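Local coordinates for protein polyketide synthase type I (Bacillus amyloliquefaciens, PDB 5KKU) that probably dehydrates carrier-bound polyketide intermediates, as the N-terminal dehydratase domain of a polyketide synthase in the difficidin assembly line, at residues Ala47-Glu52 and Asp85-Glu90; Lys124-Glu129 and Tyr238-Lys243; Ala130-Ala135 and Leu174-Leu179; Phe190-Ala195 and Gln231-Thr236. All coordinates share one frame; numbering follows the deposited sequence.

Contact 1. Residues Ala47-Glu52 and Asp85-Glu90; sequences AGYLGE and DSWKVE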
loop_
_atom_site.group_PDB
_atom_site.type_symbol
_atom_site.label_atom_id
_atom_site.label_comp_id
_atom_site.label_asym_id
_atom_site.label_seq_id
_atom_site.Cartn_x
_atom_site.Cartn_y
_atom_site.Cartn_z
ATOM N N ALA A 47 13.254 10.508 6.668
ATOM C CA ALA A 47 13.360 11.237 7.898
ATOM C C ALA A 47 14.796 11.287 8.332
ATOM O O ALA A 47 15.155 12.079 9.130
ATOM C CB ALA A 47 12.487 10.599 8.972
ATOM N N GLY A 48 15.609 10.419 7.777
ATOM C CA GLY A 48 16.987 10.333 8.151
ATOM C C GLY A 48 17.957 10.946 7.186
ATOM O O GLY A 48 19.034 11.283 7.567
ATOM N N TYR A 49 17.566 11.087 5.939
ATOM C CA TYR A 49 18.499 11.407 4.894
ATOM C C TYR A 49 18.327 12.831 4.491
ATOM O O TYR A 49 19.266 13.444 4.059
ATOM C CB TYR A 49 18.283 10.492 3.704
ATOM C CG TYR A 49 18.850 10.964 2.407
ATOM C CD1 TYR A 49 20.183 10.946 2.182
ATOM C CD2 TYR A 49 18.045 11.428 1.411
ATOM C CE1 TYR A 49 20.703 11.375 0.993
ATOM C CE2 TYR A 49 18.563 11.864 0.234
ATOM C CZ TYR A 49 19.902 11.822 0.035
ATOM O OH TYR A 49 20.434 12.253 -1.128
ATOM N N LEU A 50 17.138 13.365 4.714
ATOM C CA LEU A 50 16.831 14.730 4.348
ATOM C C LEU A 50 16.942 15.647 5.514
ATOM O O LEU A 50 17.490 16.717 5.406
ATOM C CB LEU A 50 15.412 14.828 3.859
ATOM C CG LEU A 50 15.074 14.235 2.529
ATOM C CD1 LEU A 50 13.758 14.837 2.112
ATOM C CD2 LEU A 50 16.160 14.539 1.523
ATOM N N GLY A 51 16.405 15.203 6.630
ATOM C CA GLY A 51 16.221 15.983 7.811
ATOM C C GLY A 51 14.878 15.425 8.052
ATOM O O GLY A 51 14.487 14.594 7.283
ATOM N N GLU A 52 14.161 15.857 9.072
ATOM C CA GLU A 52 12.786 15.444 9.192
ATOM C C GLU A 52 12.278 16.710 8.537
ATOM O O GLU A 52 12.368 17.777 9.069
ATOM C CB GLU A 52 12.415 15.014 10.616
ATOM C CG GLU A 52 11.456 13.822 10.642
ATOM C CD GLU A 52 11.570 12.988 11.895
ATOM O OE1 GLU A 52 12.079 13.523 12.886
ATOM O OE2 GLU A 52 11.153 11.807 11.896
ATOM N N ASP A 85 14.843 19.420 -8.372
ATOM C CA ASP A 85 14.011 19.929 -7.309
ATOM C C ASP A 85 13.322 18.744 -6.641
ATOM O O ASP A 85 12.161 18.788 -6.325
ATOM C CB ASP A 85 12.948 20.875 -7.853
ATOM C CG ASP A 85 13.512 22.157 -8.418
ATOM O OD1 ASP A 85 14.263 22.858 -7.748
ATOM O OD2 ASP A 85 13.165 22.493 -9.540
ATOM N N SER A 86 14.063 17.685 -6.421
ATOM C CA SER A 86 13.492 16.432 -5.943
ATOM C C SER A 86 14.561 15.397 -5.718
ATOM O O SER A 86 15.703 15.687 -5.843
ATOM C CB SER A 86 12.507 15.908 -6.971
ATOM O OG SER A 86 13.140 15.524 -8.142
ATOM N N TRP A 87 14.155 14.183 -5.415
ATOM C CA TRP A 87 15.060 13.053 -5.410
ATOM C C TRP A 87 14.465 11.842 -6.067
ATOM O O TRP A 87 13.349 11.532 -5.838
ATOM C CB TRP A 87 15.438 12.707 -3.989
ATOM C CG TRP A 87 16.275 13.698 -3.421
ATOM C CD1 TRP A 87 17.585 13.746 -3.485
ATOM C CD2 TRP A 87 15.856 14.837 -2.714
ATOM N NE1 TRP A 87 18.039 14.828 -2.862
ATOM C CE2 TRP A 87 16.981 15.542 -2.389
ATOM C CE3 TRP A 87 14.625 15.349 -2.375
ATOM C CZ2 TRP A 87 16.936 16.717 -1.694
ATOM C CZ3 TRP A 87 14.570 16.486 -1.704
ATOM C CH2 TRP A 87 15.718 17.180 -1.355
ATOM N N LYS A 88 15.229 11.125 -6.851
ATOM C CA LYS A 88 14.754 9.875 -7.328
ATOM C C LYS A 88 15.054 8.791 -6.332
ATOM O O LYS A 88 16.082 8.745 -5.746
ATOM C CB LYS A 88 15.322 9.538 -8.677
ATOM C CG LYS A 88 14.764 8.281 -9.303
ATOM C CD LYS A 88 15.698 7.838 -10.399
ATOM C CE LYS A 88 15.367 6.481 -10.982
ATOM N NZ LYS A 88 14.114 6.515 -11.754
ATOM N N VAL A 89 14.095 7.915 -6.127
ATOM C CA VAL A 89 14.269 6.819 -5.229
ATOM C C VAL A 89 14.017 5.480 -5.886
ATOM O O VAL A 89 13.047 5.277 -6.544
ATOM C CB VAL A 89 13.398 6.959 -3.990
ATOM C CG1 VAL A 89 13.553 5.765 -3.087
ATOM C CG2 VAL A 89 13.741 8.212 -3.249
ATOM N N GLU A 90 14.901 4.540 -5.661
ATOM C CA GLU A 90 14.693 3.207 -6.166
ATOM C C GLU A 90 14.979 2.164 -5.127
ATOM O O GLU A 90 15.942 2.278 -4.409
ATOM C CB GLU A 90 15.547 2.965 -7.378
ATOM C CG GLU A 90 15.082 3.714 -8.586
ATOM C CD GLU A 90 16.028 3.572 -9.738
ATOM O OE1 GLU A 90 15.630 3.055 -10.782
ATOM O OE2 GLU A 90 17.187 3.967 -9.572
#
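The hydroxyl of Tyr49, hydrogen-bonded to the backbone N of Gln7, is carried past the indole of Trp87, its OH lying 3.9 Å from NE1. The two aromatics form a T-shaped (edge-to-face) pair: the edge of the phenol is directed at the face of the five-membered ring, with centroids 5.8 Å apart and planes at 82°. Where they come closest as carbons, Tyr49 CE2 stands 4.3 Å from Trp87 CD1. Leu50 attends to the other half of the indole. Its CG lies opposite the carbonyl carbon (chi1 -71°), and the leucine leans forward until CD2 is 3.9 Å from the centroid of the six-membered ring, only 8° off the ring normal, an almost vertical CH-pi contact. Tyr49 and Leu50 approach from the same side of the indole plane, so two successive residues hold one face of a single tryptophan, and the contact rests on dispersion and ring electrostatics. Gly51, with positive phi, turns the chain away just after these residues. Both segments belong to what is predicted to be the N-terminal hotdog fold, in which a sheet wraps a central helix. Here the C-terminal end of helix 37-49 lies against the start of strand 86-97, Leu50 also touching Leu114 of strand 107-116 and the Tyr49 ring meeting Phe80 of the adjacent strand 73-83.

Contact 2. Residues Lys124-Glu129 and Tyr238-Lys243; sequences KELNIE and YTYSAK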
loop_
_atom_site.group_PDB
_atom_site.type_symbol
_atom_site.label_atom_id
_atom_site.label_comp_id
_atom_site.label_asym_id
_atom_site.label_seq_id
_atom_site.Cartn_x
_atom_site.Cartn_y
_atom_site.Cartn_z
ATOM N N LYS A 124 -10.973 18.318 0.980
ATOM C CA LYS A 124 -11.785 18.895 2.045
ATOM C C LYS A 124 -12.207 17.833 3.054
ATOM O O LYS A 124 -12.445 16.681 2.694
ATOM C CB LYS A 124 -13.018 19.588 1.463
ATOM C CG LYS A 124 -12.706 20.599 0.371
ATOM C CD LYS A 124 -13.547 20.348 -0.870
ATOM C CE LYS A 124 -12.767 19.569 -1.917
ATOM N NZ LYS A 124 -13.219 19.891 -3.298
ATOM N N GLU A 125 -12.297 18.230 4.320
ATOM C CA GLU A 125 -12.690 17.313 5.384
ATOM C C GLU A 125 -14.017 16.633 5.062
ATOM O O GLU A 125 -14.632 16.907 4.032
ATOM C CB GLU A 125 -12.790 18.054 6.719
ATOM C CG GLU A 125 -13.898 19.094 6.770
ATOM C CD GLU A 125 -13.886 19.895 8.058
ATOM O OE1 GLU A 125 -12.879 20.586 8.320
ATOM O OE2 GLU A 125 -14.882 19.832 8.807
ATOM N N LEU A 126 -14.451 15.745 5.950
ATOM C CA LEU A 126 -15.676 15.041 5.766
ATOM C C LEU A 126 -16.266 14.689 7.103
ATOM O O LEU A 126 -15.564 14.341 8.020
ATOM C CB LEU A 126 -15.298 13.775 4.978
ATOM C CG LEU A 126 -16.285 12.630 4.815
ATOM C CD1 LEU A 126 -17.289 12.907 3.724
ATOM C CD2 LEU A 126 -15.572 11.314 4.593
ATOM N N ASN A 127 -17.579 14.780 7.182
ATOM C CA ASN A 127 -18.276 14.409 8.376
ATOM C C ASN A 127 -18.434 12.911 8.445
ATOM O O ASN A 127 -19.337 12.377 7.868
ATOM C CB ASN A 127 -19.640 15.091 8.481
ATOM C CG ASN A 127 -20.217 15.050 9.877
ATOM O OD1 ASN A 127 -20.228 14.051 10.541
ATOM N ND2 ASN A 127 -20.686 16.158 10.310
ATOM N N ILE A 128 -17.556 12.272 9.190
ATOM C CA ILE A 128 -17.519 10.835 9.304
ATOM C C ILE A 128 -18.827 10.274 9.852
ATOM O O ILE A 128 -19.359 9.392 9.251
ATOM C CB ILE A 128 -16.276 10.314 10.039
ATOM C CG1 ILE A 128 -15.064 10.297 9.131
ATOM C CG2 ILE A 128 -16.416 8.868 10.436
ATOM C CD1 ILE A 128 -14.585 11.630 8.756
ATOM N N GLU A 129 -19.287 10.791 10.963
ATOM C CA GLU A 129 -20.517 10.380 11.562
ATOM C C GLU A 129 -21.716 10.495 10.638
ATOM O O GLU A 129 -22.495 9.604 10.568
ATOM C CB GLU A 129 -20.801 11.259 12.725
ATOM C CG GLU A 129 -20.298 10.912 14.073
ATOM C CD GLU A 129 -21.154 11.642 15.083
ATOM O OE1 GLU A 129 -20.710 12.624 15.651
ATOM O OE2 GLU A 129 -22.317 11.276 15.246
ATOM N N TYR A 238 -10.253 6.275 8.367
ATOM C CA TYR A 238 -11.398 6.291 7.499
ATOM C C TYR A 238 -10.998 6.620 6.105
ATOM O O TYR A 238 -10.768 7.741 5.808
ATOM C CB TYR A 238 -12.437 7.272 8.018
ATOM C CG TYR A 238 -12.889 6.970 9.408
ATOM C CD1 TYR A 238 -12.155 7.337 10.490
ATOM C CD2 TYR A 238 -14.034 6.316 9.616
ATOM C CE1 TYR A 238 -12.557 7.027 11.732
ATOM C CE2 TYR A 238 -14.443 6.003 10.855
ATOM C CZ TYR A 238 -13.722 6.382 11.904
ATOM O OH TYR A 238 -14.161 6.056 13.095
ATOM N N THR A 239 -10.913 5.607 5.286
ATOM C CA THR A 239 -10.535 5.724 3.929
ATOM C C THR A 239 -11.707 6.093 3.022
ATOM O O THR A 239 -12.572 5.321 2.779
ATOM C CB THR A 239 -9.803 4.445 3.462
ATOM O OG1 THR A 239 -8.613 4.271 4.231
ATOM C CG2 THR A 239 -9.451 4.548 2.023
ATOM N N TYR A 240 -11.717 7.296 2.514
ATOM C CA TYR A 240 -12.747 7.750 1.681
ATOM C C TYR A 240 -12.369 7.649 0.210
ATOM O O TYR A 240 -11.266 7.944 -0.156
ATOM C CB TYR A 240 -13.052 9.176 2.038
ATOM C CG TYR A 240 -13.945 9.868 1.083
ATOM C CD1 TYR A 240 -15.292 9.812 1.230
ATOM C CD2 TYR A 240 -13.448 10.593 0.062
ATOM C CE1 TYR A 240 -16.119 10.417 0.365
ATOM C CE2 TYR A 240 -14.277 11.216 -0.816
ATOM C CZ TYR A 240 -15.617 11.127 -0.644
ATOM O OH TYR A 240 -16.449 11.701 -1.480
ATOM N N SER A 241 -13.302 7.263 -0.622
ATOM C CA SER A 241 -13.102 7.112 -2.036
ATOM C C SER A 241 -14.381 7.487 -2.832
ATOM O O SER A 241 -15.462 7.232 -2.413
ATOM C CB SER A 241 -12.633 5.696 -2.281
ATOM O OG SER A 241 -12.597 5.322 -3.597
ATOM N N ALA A 242 -14.209 8.166 -3.950
ATOM C CA ALA A 242 -15.327 8.589 -4.766
ATOM C C ALA A 242 -15.370 8.018 -6.164
ATOM O O ALA A 242 -14.402 7.884 -6.831
ATOM C CB ALA A 242 -15.397 10.078 -4.825
ATOM N N LYS A 243 -16.566 7.711 -6.591
ATOM C CA LYS A 243 -16.791 7.161 -7.897
ATOM C C LYS A 243 -16.332 8.034 -9.036
ATOM O O LYS A 243 -15.713 7.562 -9.913
ATOM C CB LYS A 243 -18.234 6.712 -8.070
ATOM C CG LYS A 243 -18.401 5.761 -9.229
ATOM C CD LYS A 243 -19.541 4.797 -9.092
ATOM C CE LYS A 243 -20.323 4.731 -10.379
ATOM N NZ LYS A 243 -20.572 6.098 -10.929
#
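Ile128 sits tightly over one face of the Tyr238 ring, whereas two residues earlier Leu126 brushes Tyr240 with a single methyl. In the tight half CG2 does most of the work: it lies 3.5 Å from Tyr238 CE2 and 3.8 Å from the ring centroid, 26° off the normal, so that the CH-pi contact is displaced toward the rim. The second branch helps at the base of the ring, with Ile128 CG1 4.0 Å from Tyr238 CG. Chi1 of -79° is what divides the labour, placing CG2 opposite the backbone N and CG1 beside it, and both residues are buried. The segment 124-129 runs into helix 128-133, whose N-cap is Asn127, its OD1 accepting from the backbone N of Ala130. Tyr238 and Tyr240 come from strand 236-248 of the predicted C-terminal hotdog fold; being two apart on an extended strand, they present their rings on one side of the sheet, where the incoming chain is laid across them. The looser half lies nearer solvent, both partners being partly exposed. Leu126 CD2 reaches Tyr240 CD1 at 3.7 Å, the side chains crossing at about a right angle, and it meets neither a clear face nor a clear edge. At its far end the Tyr240 hydroxyl is hydrogen-bonded to Glu172 OE1, while Leu126 also rests on Leu174 and Tyr266.

Contact 3. Residues Ala130-Ala135 and Leu174-Leu179; sequences AFMKNA and LMELTL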
loop_
_atom_site.group_PDB
_atom_site.type_symbol
_atom_site.label_atom_id
_atom_site.label_comp_id
_atom_site.label_asym_id
_atom_site.label_seq_id
_atom_site.Cartn_x
_atom_site.Cartn_y
_atom_site.Cartn_z
ATOM N N ALA A 130 -21.832 11.614 9.985
ATOM C CA ALA A 130 -22.918 11.824 9.102
ATOM C C ALA A 130 -22.906 10.881 7.916
ATOM O O ALA A 130 -23.917 10.462 7.499
ATOM C CB ALA A 130 -22.972 13.259 8.655
ATOM N N PHE A 131 -21.723 10.587 7.392
ATOM C CA PHE A 131 -21.561 9.650 6.295
ATOM C C PHE A 131 -22.054 8.287 6.691
ATOM O O PHE A 131 -22.753 7.677 5.970
ATOM C CB PHE A 131 -20.123 9.556 5.800
ATOM C CG PHE A 131 -19.992 8.909 4.453
ATOM C CD1 PHE A 131 -19.939 7.548 4.321
ATOM C CD2 PHE A 131 -19.930 9.664 3.323
ATOM C CE1 PHE A 131 -19.862 6.957 3.095
ATOM C CE2 PHE A 131 -19.830 9.091 2.103
ATOM C CZ PHE A 131 -19.782 7.728 1.982
ATOM N N MET A 132 -21.656 7.827 7.853
ATOM C CA MET A 132 -22.059 6.521 8.355
ATOM C C MET A 132 -23.552 6.372 8.621
ATOM O O MET A 132 -24.146 5.417 8.237
ATOM C CB MET A 132 -21.289 6.155 9.606
ATOM C CG MET A 132 -19.849 5.735 9.415
ATOM S SD MET A 132 -18.949 5.647 10.960
ATOM C CE MET A 132 -17.566 4.662 10.546
ATOM N N LYS A 133 -24.149 7.362 9.274
ATOM C CA LYS A 133 -25.548 7.348 9.632
ATOM C C LYS A 133 -26.465 7.527 8.465
ATOM O O LYS A 133 -27.544 7.111 8.492
ATOM C CB LYS A 133 -25.855 8.382 10.689
ATOM C CG LYS A 133 -25.263 8.062 12.029
ATOM C CD LYS A 133 -25.416 9.154 13.039
ATOM C CE LYS A 133 -25.224 8.619 14.421
ATOM N NZ LYS A 133 -24.829 9.667 15.385
ATOM N N ASN A 134 -25.974 8.128 7.419
ATOM C CA ASN A 134 -26.775 8.339 6.269
ATOM C C ASN A 134 -26.375 7.514 5.060
ATOM O O ASN A 134 -26.788 7.750 3.999
ATOM C CB ASN A 134 -26.818 9.805 5.984
ATOM C CG ASN A 134 -27.353 10.598 7.136
ATOM O OD1 ASN A 134 -28.360 10.312 7.675
ATOM N ND2 ASN A 134 -26.670 11.596 7.484
ATOM N N ALA A 135 -25.508 6.607 5.429
ATOM C CA ALA A 135 -25.236 5.461 4.731
ATOM C C ALA A 135 -26.468 4.663 4.491
ATOM O O ALA A 135 -27.420 4.433 5.102
ATOM C CB ALA A 135 -24.090 4.639 5.267
ATOM N N LEU A 174 -16.664 4.707 2.176
ATOM C CA LEU A 174 -15.925 5.004 3.396
ATOM C C LEU A 174 -15.581 3.700 4.105
ATOM O O LEU A 174 -16.467 2.907 4.422
ATOM C CB LEU A 174 -16.745 5.908 4.317
ATOM C CG LEU A 174 -15.987 6.573 5.467
ATOM C CD1 LEU A 174 -14.610 7.031 5.009
ATOM C CD2 LEU A 174 -16.783 7.738 6.033
ATOM N N MET A 175 -14.294 3.479 4.351
ATOM C CA MET A 175 -13.849 2.257 5.010
ATOM C C MET A 175 -13.292 2.491 6.411
ATOM O O MET A 175 -12.219 3.072 6.576
ATOM C CB MET A 175 -12.809 1.537 4.149
ATOM C CG MET A 175 -13.386 0.845 2.925
ATOM S SD MET A 175 -12.148 -0.085 2.001
ATOM C CE MET A 175 -10.952 1.201 1.650
ATOM N N GLU A 176 -14.028 2.027 7.416
ATOM C CA GLU A 176 -13.618 2.156 8.781
ATOM C C GLU A 176 -12.669 1.037 9.066
ATOM O O GLU A 176 -13.030 -0.090 9.028
ATOM C CB GLU A 176 -14.820 2.127 9.707
ATOM C CG GLU A 176 -14.478 2.502 11.125
ATOM C CD GLU A 176 -15.655 2.440 12.036
ATOM O OE1 GLU A 176 -16.387 1.480 11.961
ATOM O OE2 GLU A 176 -15.854 3.342 12.830
ATOM N N LEU A 177 -11.426 1.362 9.311
ATOM C CA LEU A 177 -10.416 0.370 9.500
ATOM C C LEU A 177 -9.723 0.461 10.837
ATOM O O LEU A 177 -9.344 1.512 11.261
ATOM C CB LEU A 177 -9.410 0.497 8.374
ATOM C CG LEU A 177 -9.985 0.309 6.987
ATOM C CD1 LEU A 177 -9.158 0.951 5.924
ATOM C CD2 LEU A 177 -10.079 -1.153 6.735
ATOM N N THR A 178 -9.531 -0.672 11.488
ATOM C CA THR A 178 -8.793 -0.772 12.727
ATOM C C THR A 178 -7.840 -1.952 12.708
ATOM O O THR A 178 -8.142 -2.984 12.214
ATOM C CB THR A 178 -9.696 -0.869 13.945
ATOM O OG1 THR A 178 -10.512 0.282 14.014
ATOM C CG2 THR A 178 -8.932 -0.872 15.154
ATOM N N LEU A 179 -6.682 -1.800 13.298
ATOM C CA LEU A 179 -5.748 -2.871 13.371
ATOM C C LEU A 179 -6.125 -3.937 14.380
ATOM O O LEU A 179 -6.899 -3.699 15.252
ATOM C CB LEU A 179 -4.378 -2.349 13.684
ATOM C CG LEU A 179 -3.916 -1.125 12.931
ATOM C CD1 LEU A 179 -2.667 -0.646 13.617
ATOM C CD2 LEU A 179 -3.631 -1.436 11.501
#
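Apolar packing joins Phe131 to Leu174, the pair that brings helix and strand closest, with CA atoms 7.9 Å apart. The phenyl group is met by two parts of the leucine: CB lies 3.5 Å from Phe131 CE1, and the CD2 methyl comes within 3.6 Å of Phe131 CD1. Both side chains have CG opposite the backbone N, at chi1 -164° for Phe131 and -166° for Leu174, and the ring slants along one flank of the leucine. Both residues are buried. A second kind of contact sets a methyl against a carboxylate. Met132 starts off along the strand's flank, but its extended chain (chi2 168°) carries CE across the outstretched Glu176 at about a right angle. The modelled 3.1 Å between Met132 CE and Glu176 OE2 is too short for a carbon and an oxygen to be taken at face value; it shows that the methyl lies against the carboxylate, and no more. The same OE2 is hydrogen-bonded to the Tyr238 hydroxyl, which helps fix where the carboxylate lies. Within the first segment, the backbone bond from Asn134 N to Ala130 O, at 3.1 Å, closes the last helical turn. Helix 128-133 thus lies over the predicted C-terminal hotdog sheet, spreading from strand 172-178 to both its antiparallel neighbours: Phe131 reaches Leu168 and Met132 reaches Tyr166 on strand 162-168, while Met132 also touches Tyr238 on strand 236-248.

Contact 4. Residues Phe190-Ala195 and Gln231-Thr236; sequences FKAHPA and QPFPKT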
loop_
_atom_site.group_PDB
_atom_site.type_symbol
_atom_site.label_atom_id
_atom_site.label_comp_id
_atom_site.label_asym_id
_atom_site.label_seq_id
_atom_site.Cartn_x
_atom_site.Cartn_y
_atom_site.Cartn_z
ATOM N N PHE A 190 5.798 2.600 13.000
ATOM C CA PHE A 190 5.770 2.899 11.594
ATOM C C PHE A 190 5.525 4.382 11.367
ATOM O O PHE A 190 5.043 5.076 12.230
ATOM C CB PHE A 190 4.692 2.066 10.899
ATOM C CG PHE A 190 5.022 0.612 10.787
ATOM C CD1 PHE A 190 5.973 0.174 9.922
ATOM C CD2 PHE A 190 4.360 -0.324 11.551
ATOM C CE1 PHE A 190 6.269 -1.160 9.806
ATOM C CE2 PHE A 190 4.657 -1.651 11.446
ATOM C CZ PHE A 190 5.624 -2.072 10.582
ATOM N N LYS A 191 5.901 4.904 10.223
ATOM C CA LYS A 191 5.471 6.198 9.782
ATOM C C LYS A 191 4.080 6.110 9.169
ATOM O O LYS A 191 3.270 6.989 9.344
ATOM C CB LYS A 191 6.386 6.726 8.709
ATOM C CG LYS A 191 7.712 7.259 9.175
ATOM C CD LYS A 191 7.560 8.497 10.008
ATOM C CE LYS A 191 8.793 8.757 10.820
ATOM N NZ LYS A 191 9.096 10.182 11.009
ATOM N N ALA A 192 3.798 5.017 8.479
ATOM C CA ALA A 192 2.493 4.741 7.924
ATOM C C ALA A 192 2.469 3.231 8.007
ATOM O O ALA A 192 3.321 2.569 7.513
ATOM C CB ALA A 192 2.305 5.379 6.585
ATOM N N HIS A 193 1.498 2.685 8.704
ATOM C CA HIS A 193 1.403 1.292 9.004
ATOM C C HIS A 193 1.031 0.617 7.694
ATOM O O HIS A 193 0.039 0.940 7.101
ATOM C CB HIS A 193 0.334 1.033 10.069
ATOM C CG HIS A 193 0.478 -0.246 10.841
ATOM N ND1 HIS A 193 0.361 -1.486 10.277
ATOM C CD2 HIS A 193 0.660 -0.460 12.156
ATOM C CE1 HIS A 193 0.488 -2.406 11.204
ATOM N NE2 HIS A 193 0.692 -1.809 12.348
ATOM N N PRO A 194 1.813 -0.365 7.317
ATOM C CA PRO A 194 1.590 -1.111 6.105
ATOM C C PRO A 194 0.248 -1.787 6.070
ATOM O O PRO A 194 -0.332 -1.852 5.036
ATOM C CB PRO A 194 2.711 -2.112 6.130
ATOM C CG PRO A 194 3.792 -1.399 6.765
ATOM C CD PRO A 194 3.159 -0.583 7.824
ATOM N N ALA A 195 -0.222 -2.270 7.206
ATOM C CA ALA A 195 -1.542 -2.851 7.284
ATOM C C ALA A 195 -2.619 -1.875 6.855
ATOM O O ALA A 195 -3.455 -2.197 6.091
ATOM C CB ALA A 195 -1.831 -3.383 8.655
ATOM N N GLN A 231 -0.307 13.509 8.402
ATOM C CA GLN A 231 -0.339 13.268 9.816
ATOM C C GLN A 231 -0.198 11.779 10.077
ATOM O O GLN A 231 -0.494 10.983 9.226
ATOM C CB GLN A 231 -1.645 13.760 10.384
ATOM C CG GLN A 231 -1.526 14.670 11.576
ATOM C CD GLN A 231 -1.153 16.091 11.244
ATOM O OE1 GLN A 231 -1.412 16.562 10.161
ATOM N NE2 GLN A 231 -0.553 16.771 12.191
ATOM N N PRO A 232 0.250 11.391 11.250
ATOM C CA PRO A 232 0.371 9.975 11.575
ATOM C C PRO A 232 -0.956 9.307 11.814
ATOM O O PRO A 232 -1.849 9.939 12.275
ATOM C CB PRO A 232 1.188 9.982 12.844
ATOM C CG PRO A 232 0.954 11.310 13.421
ATOM C CD PRO A 232 0.783 12.245 12.298
ATOM N N PHE A 233 -1.090 8.065 11.437
ATOM C CA PHE A 233 -2.317 7.355 11.629
ATOM C C PHE A 233 -2.714 7.159 13.094
ATOM O O PHE A 233 -1.924 6.830 13.891
ATOM C CB PHE A 233 -2.205 5.991 10.963
ATOM C CG PHE A 233 -2.153 6.017 9.467
ATOM C CD1 PHE A 233 -2.814 6.956 8.755
ATOM C CD2 PHE A 233 -1.465 5.044 8.784
ATOM C CE1 PHE A 233 -2.782 6.937 7.387
ATOM C CE2 PHE A 233 -1.430 5.022 7.419
ATOM C CZ PHE A 233 -2.086 5.974 6.717
ATOM N N PRO A 234 -3.981 7.294 13.405
ATOM C CA PRO A 234 -4.475 6.944 14.728
ATOM C C PRO A 234 -4.919 5.516 14.768
ATOM O O PRO A 234 -4.658 4.843 13.822
ATOM C CB PRO A 234 -5.660 7.857 14.887
ATOM C CG PRO A 234 -6.110 8.060 13.522
ATOM C CD PRO A 234 -4.886 8.203 12.728
ATOM N N LYS A 235 -5.567 5.073 15.820
ATOM C CA LYS A 235 -5.999 3.717 15.949
ATOM C C LYS A 235 -6.995 3.297 14.894
ATOM O O LYS A 235 -6.949 2.221 14.410
ATOM C CB LYS A 235 -6.575 3.503 17.318
ATOM C CG LYS A 235 -5.543 3.320 18.394
ATOM C CD LYS A 235 -6.167 3.109 19.743
ATOM C CE LYS A 235 -5.101 3.117 20.819
ATOM N NZ LYS A 235 -5.616 3.258 22.207
ATOM N N THR A 236 -7.929 4.153 14.556
ATOM C CA THR A 236 -8.853 3.848 13.498
ATOM C C THR A 236 -8.776 4.916 12.437
ATOM O O THR A 236 -8.772 6.052 12.738
ATOM C CB THR A 236 -10.312 3.809 13.991
ATOM O OG1 THR A 236 -10.470 2.882 15.049
ATOM C CG2 THR A 236 -11.264 3.481 12.885
#
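Chi1 of -69° in Phe233, which places its CG opposite the carbonyl carbon, and the twist of the ring about its next bond deliver the CD2-CE2 side to the backbone of Ala192 and His193. Ala192 CB is 3.8 Å from Phe233 CE2, an apolar touch on a slant. The His193 backbone N meets the ring at its edge, near its plane, 3.8 Å from CD2. The amide therefore points to ring carbons at the rim and not to the pi cloud. All three residues are buried, and Phe233 also packs edge-to-face with Phe196 and touches Leu273.

His193 sends its imidazole away from Phe233 to serve as the N-cap of helix 194-200. Ala195 N donates to His193 ND1 at 3.2 Å, the donor lying only 2° out of the ring plane, though the angle of 142° shows a bent bond. Phe190 CD2 lies over one face of the imidazole, toward its rim, and Pro194 CD in turn lies 3.5 Å above the centre of the Phe190 ring. His193 and Pro194 open the HPAFLD sequence, the counterpart of the HPALLD motif of dehydratase domains, which ends at Asp198, the predicted proton donor; the side chains of His193 and Asp198 are about 8 Å apart. With ND1 accepting from the helix and NE2 hydrogen-bonded to the carbonyl oxygen of Ala183, the imidazole most likely carries a proton on NE2, and its rotation is fixed from both nitrogens.

How the contacts relate
Contacts 2 and 3 share helix 128-133 and the neighbouring strands 236-248 and 172-178, their centres 8 Å apart; Tyr238 CE2 lies 3.4 Å from Met132 CE, joining the two into one continuous patch. Contact 4 is about 17 Å from each of them, centre to centre, yet it meets contact 3 through Thr178 OG1 and Thr236 OG1, 2.8 Å apart in a probable hydrogen bond. Contact 1 stands apart in the other predicted hotdog fold but reaches contact 4 by the salt bridge from Glu52 OE2 to Lys191 NZ at 2.8 Å. Contact 4, though in the C-terminal half, thus borders the N-terminal one and is the contact close to the predicted catalytic pair: its His193 side chain is about 11 Å from that of His25.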